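Local coordinates for protein alanine dehydrogenase/pyridine nucleotide transhydrogenase (Mycobacterium smegmatis str. MC2 155, PDB 3P2Y) that probably serves as the NAD(H)-binding alpha-1 component of a proton-translocating transhydrogenase that passes hydride between NAD(H) and NADP(H), at residues E304-G315 and V323-L331; A160-R170 and P294-A302. One frame throughout, in Å; residues are numbered along the deposited sequence. Where two conformers were deposited one is given.

Contact 1: E304-G315 and V323-L331; sequences ETGGNCELTEPG and VTITSPLNL. With EDO (1,2-ethanediol), chain F.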
loop_
_atom_site.group_PDB
_atom_site.type_symbol
_atom_site.label_atom_id
_atom_site.label_comp_id
_atom_site.label_asym_id
_atom_site.label_seq_id
_atom_site.Cartn_x
_atom_site.Cartn_y
_atom_site.Cartn_z
ATOM N N GLU A 304 -13.961 14.876 0.972
ATOM C CA GLU A 304 -15.040 15.384 0.117
ATOM C C GLU A 304 -15.945 16.355 0.873
ATOM O O GLU A 304 -16.558 17.254 0.258
ATOM C CB GLU A 304 -15.872 14.220 -0.420
ATOM C CG GLU A 304 -16.685 14.561 -1.664
ATOM C CD GLU A 304 -15.807 14.554 -2.910
ATOM O OE1 GLU A 304 -15.451 13.439 -3.383
ATOM O OE2 GLU A 304 -15.445 15.653 -3.396
ATOM N N THR A 305 -16.049 16.184 2.192
ATOM C CA THR A 305 -16.871 17.092 2.996
ATOM C C THR A 305 -16.065 17.985 3.927
ATOM O O THR A 305 -16.576 18.441 4.954
ATOM C CB THR A 305 -17.982 16.351 3.767
ATOM O OG1 THR A 305 -17.431 15.287 4.573
ATOM C CG2 THR A 305 -19.025 15.798 2.783
ATOM N N GLY A 306 -14.809 18.238 3.569
ATOM C CA GLY A 306 -13.994 19.188 4.306
ATOM C C GLY A 306 -12.841 18.580 5.092
ATOM O O GLY A 306 -11.906 19.294 5.465
ATOM N N GLY A 307 -12.898 17.265 5.323
ATOM C CA GLY A 307 -11.853 16.558 6.089
ATOM C C GLY A 307 -12.047 16.608 7.596
ATOM O O GLY A 307 -12.504 17.617 8.137
ATOM N N ASN A 308 -11.677 15.523 8.283
ATOM C CA ASN A 308 -11.687 15.485 9.740
ATOM C C ASN A 308 -10.486 16.217 10.299
ATOM O O ASN A 308 -10.447 16.516 11.502
ATOM C CB ASN A 308 -11.638 14.037 10.255
ATOM C CG ASN A 308 -12.820 13.189 9.762
ATOM O OD1 ASN A 308 -12.630 12.109 9.186
ATOM N ND2 ASN A 308 -14.041 13.683 9.960
ATOM N N CYS A 309 -9.488 16.454 9.435
ATOM C CA CYS A 309 -8.244 17.092 9.862
ATOM C C CYS A 309 -8.194 18.498 9.306
ATOM O O CYS A 309 -8.405 18.717 8.119
ATOM C CB CYS A 309 -7.001 16.297 9.417
ATOM S SG CYS A 309 -5.422 17.000 9.958
ATOM N N GLU A 310 -7.898 19.446 10.189
ATOM C CA GLU A 310 -7.784 20.861 9.825
ATOM C C GLU A 310 -6.782 21.130 8.680
ATOM O O GLU A 310 -6.962 22.060 7.887
ATOM C CB GLU A 310 -7.421 21.654 11.094
ATOM C CG GLU A 310 -7.162 23.150 10.937
ATOM C CD GLU A 310 -6.886 23.850 12.283
ATOM O OE1 GLU A 310 -6.863 23.179 13.356
ATOM O OE2 GLU A 310 -6.681 25.085 12.252
ATOM N N LEU A 311 -5.737 20.317 8.595
ATOM C CA LEU A 311 -4.681 20.551 7.612
ATOM C C LEU A 311 -4.898 19.761 6.314
ATOM O O LEU A 311 -4.092 19.838 5.390
ATOM C CB LEU A 311 -3.318 20.239 8.232
ATOM C CG LEU A 311 -2.964 21.096 9.456
ATOM C CD1 LEU A 311 -1.760 20.527 10.190
ATOM C CD2 LEU A 311 -2.715 22.559 9.033
ATOM N N THR A 312 -5.987 18.998 6.258
ATOM C CA THR A 312 -6.269 18.189 5.074
ATOM C C THR A 312 -6.449 19.007 3.811
ATOM O O THR A 312 -7.182 20.014 3.798
ATOM C CB THR A 312 -7.497 17.285 5.318
ATOM O OG1 THR A 312 -7.083 16.230 6.175
ATOM C CG2 THR A 312 -8.075 16.711 4.016
ATOM N N GLU A 313 -5.760 18.579 2.760
ATOM C CA GLU A 313 -5.995 19.090 1.410
ATOM C C GLU A 313 -6.662 17.975 0.596
ATOM O O GLU A 313 -5.993 17.007 0.206
ATOM C CB GLU A 313 -4.675 19.545 0.789
ATOM C CG GLU A 313 -4.041 20.715 1.561
ATOM C CD GLU A 313 -2.697 21.158 0.999
ATOM O OE1 GLU A 313 -2.491 20.997 -0.223
ATOM O OE2 GLU A 313 -1.852 21.677 1.788
ATOM N N PRO A 314 -7.987 18.092 0.348
ATOM C CA PRO A 314 -8.768 17.015 -0.302
ATOM C C PRO A 314 -8.143 16.492 -1.608
ATOM O O PRO A 314 -7.711 17.293 -2.475
ATOM C CB PRO A 314 -10.142 17.676 -0.545
ATOM C CG PRO A 314 -10.258 18.685 0.571
ATOM C CD PRO A 314 -8.853 19.217 0.772
ATOM N N GLY A 315 -8.003 15.172 -1.712
ATOM C CA GLY A 315 -7.430 14.535 -2.897
ATOM C C GLY A 315 -5.915 14.646 -3.051
ATOM O O GLY A 315 -5.381 14.266 -4.081
ATOM N N VAL A 323 4.925 15.534 9.250
ATOM C CA VAL A 323 3.765 14.604 9.389
ATOM C C VAL A 323 3.000 14.549 8.077
ATOM O O VAL A 323 2.625 15.592 7.506
ATOM C CB VAL A 323 2.826 15.024 10.562
ATOM C CG1 VAL A 323 1.611 14.091 10.660
ATOM C CG2 VAL A 323 3.587 15.025 11.902
ATOM N N THR A 324 2.758 13.335 7.572
ATOM C CA THR A 324 2.132 13.198 6.250
ATOM C C THR A 324 0.615 13.222 6.452
ATOM O O THR A 324 0.088 12.497 7.293
ATOM C CB THR A 324 2.560 11.879 5.559
ATOM O OG1 THR A 324 3.981 11.874 5.356
ATOM C CG2 THR A 324 1.846 11.673 4.191
ATOM N N ILE A 325 -0.086 14.085 5.716
ATOM C CA ILE A 325 -1.546 14.169 5.782
ATOM C C ILE A 325 -2.099 13.821 4.407
ATOM O O ILE A 325 -1.827 14.540 3.437
ATOM C CB ILE A 325 -1.993 15.596 6.168
ATOM C CG1 ILE A 325 -1.092 16.140 7.294
ATOM C CG2 ILE A 325 -3.479 15.607 6.543
ATOM C CD1 ILE A 325 -1.296 15.422 8.623
ATOM N N THR A 326 -2.871 12.735 4.305
ATOM C CA THR A 326 -3.338 12.301 2.984
ATOM C C THR A 326 -4.854 12.230 2.955
ATOM O O THR A 326 -5.464 11.869 3.962
ATOM C CB THR A 326 -2.690 10.971 2.558
ATOM O OG1 THR A 326 -3.032 10.671 1.192
ATOM C CG2 THR A 326 -3.129 9.785 3.504
ATOM N N SER A 327 -5.448 12.569 1.811
ATOM C CA SER A 327 -6.901 12.663 1.722
ATOM C C SER A 327 -7.423 11.983 0.458
ATOM O O SER A 327 -7.818 12.660 -0.527
ATOM C CB SER A 327 -7.345 14.154 1.797
ATOM O OG SER A 327 -8.742 14.281 1.615
ATOM N N PRO A 328 -7.473 10.645 0.467
ATOM C CA PRO A 328 -8.023 9.935 -0.697
ATOM C C PRO A 328 -9.501 10.175 -0.838
ATOM O O PRO A 328 -10.212 10.154 0.163
ATOM C CB PRO A 328 -7.796 8.454 -0.368
ATOM C CG PRO A 328 -7.687 8.403 1.145
ATOM C CD PRO A 328 -7.018 9.735 1.541
ATOM N N LEU A 329 -9.957 10.377 -2.070
ATOM C CA LEU A 329 -11.381 10.683 -2.283
ATOM C C LEU A 329 -12.219 9.522 -2.808
ATOM O O LEU A 329 -13.464 9.571 -2.728
ATOM C CB LEU A 329 -11.555 11.891 -3.202
ATOM C CG LEU A 329 -10.952 13.163 -2.601
ATOM C CD1 LEU A 329 -10.989 14.256 -3.671
ATOM C CD2 LEU A 329 -11.683 13.638 -1.277
ATOM N N ASN A 330 -11.570 8.483 -3.329
ATOM C CA ASN A 330 -12.371 7.358 -3.824
ATOM C C ASN A 330 -11.627 6.065 -3.620
ATOM O O ASN A 330 -11.089 5.482 -4.569
ATOM C CB ASN A 330 -12.757 7.591 -5.302
ATOM C CG ASN A 330 -13.816 6.596 -5.816
ATOM O OD1 ASN A 330 -14.202 5.636 -5.115
ATOM N ND2 ASN A 330 -14.277 6.820 -7.067
ATOM N N LEU A 331 -11.520 5.640 -2.355
ATOM C CA LEU A 331 -10.801 4.392 -2.095
ATOM C C LEU A 331 -11.447 3.124 -2.718
ATOM O O LEU A 331 -10.717 2.227 -3.146
ATOM C CB LEU A 331 -10.533 4.213 -0.594
ATOM C CG LEU A 331 -9.472 5.192 -0.075
ATOM C CD1 LEU A 331 -9.387 5.028 1.460
ATOM C CD2 LEU A 331 -8.069 4.923 -0.687
HETATM C C1 EDO F . -4.447 11.412 -1.820
HETATM O O1 EDO F . -3.457 11.764 -2.813
HETATM C C2 EDO F . -4.401 9.898 -1.621
HETATM O O2 EDO F . -4.516 9.267 -2.914
HETATM O O HOH W 1 -4.222 16.099 2.571
#

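Contact 2: A160-R170 and P294-A302; sequences AVLLGASLSTR and PGSVVVDLA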
loop_
_atom_site.group_PDB
_atom_site.type_symbol
_atom_site.label_atom_id
_atom_site.label_comp_id
_atom_site.label_asym_id
_atom_site.label_seq_id
_atom_site.Cartn_x
_atom_site.Cartn_y
_atom_site.Cartn_z
ATOM N N ALA A 160 -7.568 2.199 3.272
ATOM C CA ALA A 160 -7.027 3.317 4.108
ATOM C C ALA A 160 -5.794 2.887 4.885
ATOM O O ALA A 160 -4.803 3.631 4.977
ATOM C CB ALA A 160 -8.123 3.896 5.095
ATOM N N VAL A 161 -5.841 1.667 5.440
ATOM C CA VAL A 161 -4.690 1.134 6.166
ATOM C C VAL A 161 -3.532 0.863 5.230
ATOM O O VAL A 161 -2.371 1.142 5.586
ATOM C CB VAL A 161 -5.055 -0.154 6.981
ATOM C CG1 VAL A 161 -3.784 -0.808 7.604
ATOM C CG2 VAL A 161 -6.013 0.257 8.069
ATOM N N LEU A 162 -3.803 0.248 4.075
ATOM C CA LEU A 162 -2.699 0.021 3.136
ATOM C C LEU A 162 -2.024 1.345 2.758
ATOM O O LEU A 162 -0.792 1.405 2.608
ATOM C CB LEU A 162 -3.152 -0.741 1.864
ATOM C CG LEU A 162 -3.604 -2.184 2.141
ATOM C CD1 LEU A 162 -4.031 -2.847 0.821
ATOM C CD2 LEU A 162 -2.468 -2.967 2.774
ATOM N N LEU A 163 -2.831 2.392 2.624
ATOM C CA LEU A 163 -2.283 3.699 2.199
ATOM C C LEU A 163 -1.444 4.264 3.331
ATOM O O LEU A 163 -0.326 4.737 3.092
ATOM C CB LEU A 163 -3.430 4.669 1.855
ATOM C CG LEU A 163 -2.993 6.086 1.464
ATOM C CD1 LEU A 163 -2.024 6.059 0.249
ATOM C CD2 LEU A 163 -4.252 6.961 1.176
ATOM N N GLY A 164 -1.969 4.203 4.554
ATOM C CA GLY A 164 -1.194 4.668 5.726
ATOM C C GLY A 164 0.136 3.930 5.847
ATOM O O GLY A 164 1.209 4.548 6.078
ATOM N N ALA A 165 0.081 2.603 5.731
ATOM C CA ALA A 165 1.311 1.794 5.855
ATOM C C ALA A 165 2.276 2.094 4.713
ATOM O O ALA A 165 3.506 2.060 4.908
ATOM C CB ALA A 165 0.952 0.303 5.891
ATOM N N SER A 166 1.732 2.365 3.523
ATOM C CA SER A 166 2.588 2.642 2.357
ATOM C C SER A 166 3.285 4.016 2.458
ATOM O O SER A 166 4.405 4.215 1.919
ATOM C CB SER A 166 1.748 2.591 1.071
ATOM O OG SER A 166 1.273 1.250 0.892
ATOM N N LEU A 167 2.618 4.979 3.094
ATOM C CA LEU A 167 3.196 6.342 3.279
ATOM C C LEU A 167 4.098 6.489 4.508
ATOM O O LEU A 167 4.936 7.401 4.576
ATOM C CB LEU A 167 2.092 7.402 3.369
ATOM C CG LEU A 167 1.323 7.622 2.066
ATOM C CD1 LEU A 167 0.057 8.463 2.370
ATOM C CD2 LEU A 167 2.178 8.336 1.042
ATOM N N SER A 168 3.946 5.590 5.464
ATOM C CA SER A 168 4.752 5.642 6.690
ATOM C C SER A 168 6.254 5.537 6.368
ATOM O O SER A 168 6.651 4.856 5.427
ATOM C CB SER A 168 4.350 4.473 7.600
ATOM O OG SER A 168 5.046 4.556 8.854
ATOM N N THR A 169 7.091 6.172 7.181
ATOM C CA THR A 169 8.539 6.014 6.995
ATOM C C THR A 169 9.031 4.806 7.799
ATOM O O THR A 169 10.203 4.521 7.798
ATOM C CB THR A 169 9.284 7.259 7.471
ATOM O OG1 THR A 169 8.934 7.492 8.834
ATOM C CG2 THR A 169 8.883 8.454 6.599
ATOM N N ARG A 170 8.102 4.094 8.462
ATOM C CA ARG A 170 8.468 3.015 9.399
ATOM C C ARG A 170 7.628 1.768 9.107
ATOM O O ARG A 170 6.538 1.883 8.522
ATOM C CB ARG A 170 8.155 3.476 10.830
ATOM C CG ARG A 170 9.167 4.544 11.351
ATOM C CD ARG A 170 8.892 4.970 12.785
ATOM N NE ARG A 170 7.556 5.590 12.994
ATOM C CZ ARG A 170 7.262 6.864 12.746
ATOM N NH1 ARG A 170 8.151 7.689 12.160
ATOM N NH2 ARG A 170 6.055 7.325 13.037
ATOM N N PRO A 294 7.664 12.853 13.599
ATOM C CA PRO A 294 7.989 12.868 12.172
ATOM C C PRO A 294 7.765 11.497 11.536
ATOM O O PRO A 294 8.066 10.485 12.171
ATOM C CB PRO A 294 9.495 13.197 12.160
ATOM C CG PRO A 294 9.681 14.058 13.386
ATOM C CD PRO A 294 8.750 13.420 14.430
ATOM N N GLY A 295 7.263 11.485 10.299
ATOM C CA GLY A 295 7.026 10.234 9.559
ATOM C C GLY A 295 5.710 9.542 9.891
ATOM O O GLY A 295 5.339 8.534 9.238
ATOM N N SER A 296 4.994 10.079 10.878
ATOM C CA SER A 296 3.628 9.609 11.183
ATOM C C SER A 296 2.693 10.008 10.049
ATOM O O SER A 296 3.034 10.881 9.234
ATOM C CB SER A 296 3.139 10.180 12.517
ATOM O OG SER A 296 4.034 9.830 13.573
ATOM N N VAL A 297 1.553 9.336 9.926
ATOM C CA VAL A 297 0.637 9.623 8.814
ATOM C C VAL A 297 -0.782 9.778 9.349
ATOM O O VAL A 297 -1.215 8.991 10.193
ATOM C CB VAL A 297 0.605 8.439 7.780
ATOM C CG1 VAL A 297 -0.336 8.741 6.603
ATOM C CG2 VAL A 297 2.019 8.125 7.219
ATOM N N VAL A 298 -1.502 10.775 8.829
ATOM C CA VAL A 298 -2.928 10.921 9.058
ATOM C C VAL A 298 -3.618 10.601 7.740
ATOM O O VAL A 298 -3.351 11.263 6.718
ATOM C CB VAL A 298 -3.315 12.387 9.466
ATOM C CG1 VAL A 298 -4.873 12.568 9.576
ATOM C CG2 VAL A 298 -2.633 12.778 10.795
ATOM N N VAL A 299 -4.499 9.602 7.761
ATOM C CA VAL A 299 -5.274 9.231 6.556
ATOM C C VAL A 299 -6.708 9.699 6.836
ATOM O O VAL A 299 -7.424 9.127 7.664
ATOM C CB VAL A 299 -5.261 7.718 6.292
ATOM C CG1 VAL A 299 -6.004 7.409 4.941
ATOM C CG2 VAL A 299 -3.800 7.158 6.258
ATOM N N ASP A 300 -7.100 10.783 6.174
ATOM C CA ASP A 300 -8.396 11.434 6.396
ATOM C C ASP A 300 -9.325 11.005 5.273
ATOM O O ASP A 300 -9.090 11.330 4.095
ATOM C CB ASP A 300 -8.140 12.963 6.396
ATOM C CG ASP A 300 -9.371 13.803 6.737
ATOM O OD1 ASP A 300 -10.521 13.315 6.713
ATOM O OD2 ASP A 300 -9.160 15.023 6.961
ATOM N N LEU A 301 -10.363 10.234 5.606
ATOM C CA LEU A 301 -11.289 9.738 4.585
ATOM C C LEU A 301 -12.426 10.698 4.282
ATOM O O LEU A 301 -13.244 10.423 3.410
ATOM C CB LEU A 301 -11.910 8.391 4.974
ATOM C CG LEU A 301 -10.928 7.239 5.269
ATOM C CD1 LEU A 301 -11.689 5.903 5.326
ATOM C CD2 LEU A 301 -9.843 7.204 4.214
ATOM N N ALA A 302 -12.464 11.820 4.984
ATOM C CA ALA A 302 -13.620 12.736 4.907
ATOM C C ALA A 302 -13.376 13.985 4.026
ATOM O O ALA A 302 -14.092 14.995 4.153
ATOM C CB ALA A 302 -14.056 13.143 6.331
HETATM O O HOH W 2 5.184 9.511 6.382
HETATM O O HOH W 3 3.821 6.423 10.114
#

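Contact 1: E304-G315 and V323-L331
Beside the antiparallel strand 317-320 that borders the Rossmann-type sheet, the loop 304-315 lies against strand 323-326 and its continuation to Leu331. In the conformer given, Ile325 CG2 reaches Thr312 OG1 at 3.7 Å and Cys309 SG at 4.2 Å, a beta-branched residue presenting a methyl to the loop. Cys309 starts a type I turn closed by Thr312 N on Cys309 O, and its sulfur also accepts from Leu311 N. Thr312 divides its branches: OG1 bonds Asp300, while CG2 presses on Ser327, 3.5 Å from Ser327 CB, closer than carbons usually pack. Ser327 is small enough for this squeeze. With its hydroxyl anti to the backbone N (chi1 176°), OG points into the loop, 3.3 Å from Pro314 CA and beside Thr312 CG2. The backbones are joined directly by one weak bond, Gly315 N to Ser327 O at 2.8 Å, bent to 129°. A water accepts from Glu313 N and donates to Ile325 O, bridging the two segments where their backbones are too far apart to bond directly. Beyond, Leu329 spreads its fork: CD1 lies 3.7 Å from Gly315 CA, and CD2 comes 3.4 Å from Glu304 N, the Glu304 side chain crossing that of Leu329 at about a right angle. Gly315, at positive phi, lets Leu329 pack directly on its CA. An ethanediol, probably from the crystallisation liquor, rests by Thr326, bonds Gly315 O weakly and is also hydrogen-bonded to Thr317 OG1. Strand 317-320 runs antiparallel to 323-326, with Ile318 touching Ile325; strand 297-300 flanks it in parallel, and helix 148-167 covers Thr326 on the face turned from the loop.

Contact 2: A160-R170 and P294-A302
Arg170, just beyond the end of helix 148-167, reaches across to the turn that leads into strand 297-300. From CB its CG lies anti to the carbonyl carbon, CD extends the chain, and a bend at chi3 (-61°) turns the guanidinium onto the turn. NH1 gives a bond of 2.8 Å to Pro294 O, at 155° and in the carbonyl plane; NH2 gives a longer one of 3.3 Å to Ser296 OG. Both acceptors lie near the guanidinium plane, so the group is gripped along its edge and its rotation is fixed. Asp267 also pairs with NH2, and Glu337 of the second subunit with NH1, which suits a flat cation with several N-H groups; Ser296 OG bonds Gln293 as well. Gly295 adopts positive phi, and Thr169 OG1 lies 3.4 Å from its CA, a close approach possible because glycine carries no side chain. Ser168, the first residue past the helix, forms an ST turn, its OG accepting from Arg170 N. Two waters donate to Gly295 O: one also donates to Leu167 O, the other accepts from Ser168 OG. Farther back, the helix lies on the strand, the short axes 8.5 Å apart and nearly antiparallel at 153°. Val297 CG2 tucks under the helix end, 3.6 Å from Ser168 N. Val299 splits its two methyls: CG2 reaches Gly164 CA at 3.6 Å, where the helix has no side chain, and CG1 meets Ala160 CB and Leu163 CD2. Ala160 CB in turn touches Leu301 CD2 at 3.8 Å, its small methyl fitting the close packing. The helix thus covers one face of the sheet, with strand 323-326 beneath Leu163 and Leu167, strand 268-271 beneath Ala160 and Val161, and helix 194-206 beside Val161 and Ala165.

Overall arrangement
The two contacts, about 11 Å apart between centres, share one sheet, for strands 297-300 and 323-326 are parallel neighbours joined by a probable hydrogen bond of 2.8 Å from Val298 N to Thr324 O. Contact 2 packs helix 148-167 on one face; contact 1 sets loop 304-315 against the other. Asp300 joins them: its OD2 lies 2.5 Å from Thr312 OG1, a probable hydrogen bond, and also takes Cys309 N, while OD1 accepts from Asn308 N and from Ala302 N in an Asx turn, so the end of strand 297-300 is tied to the loop that follows it. Neither contact includes an annotated calcium site; Leu301 lies near, without touching, a probable Rossmann-type GxGxxG motif (Gly191, Gly193, Gly196).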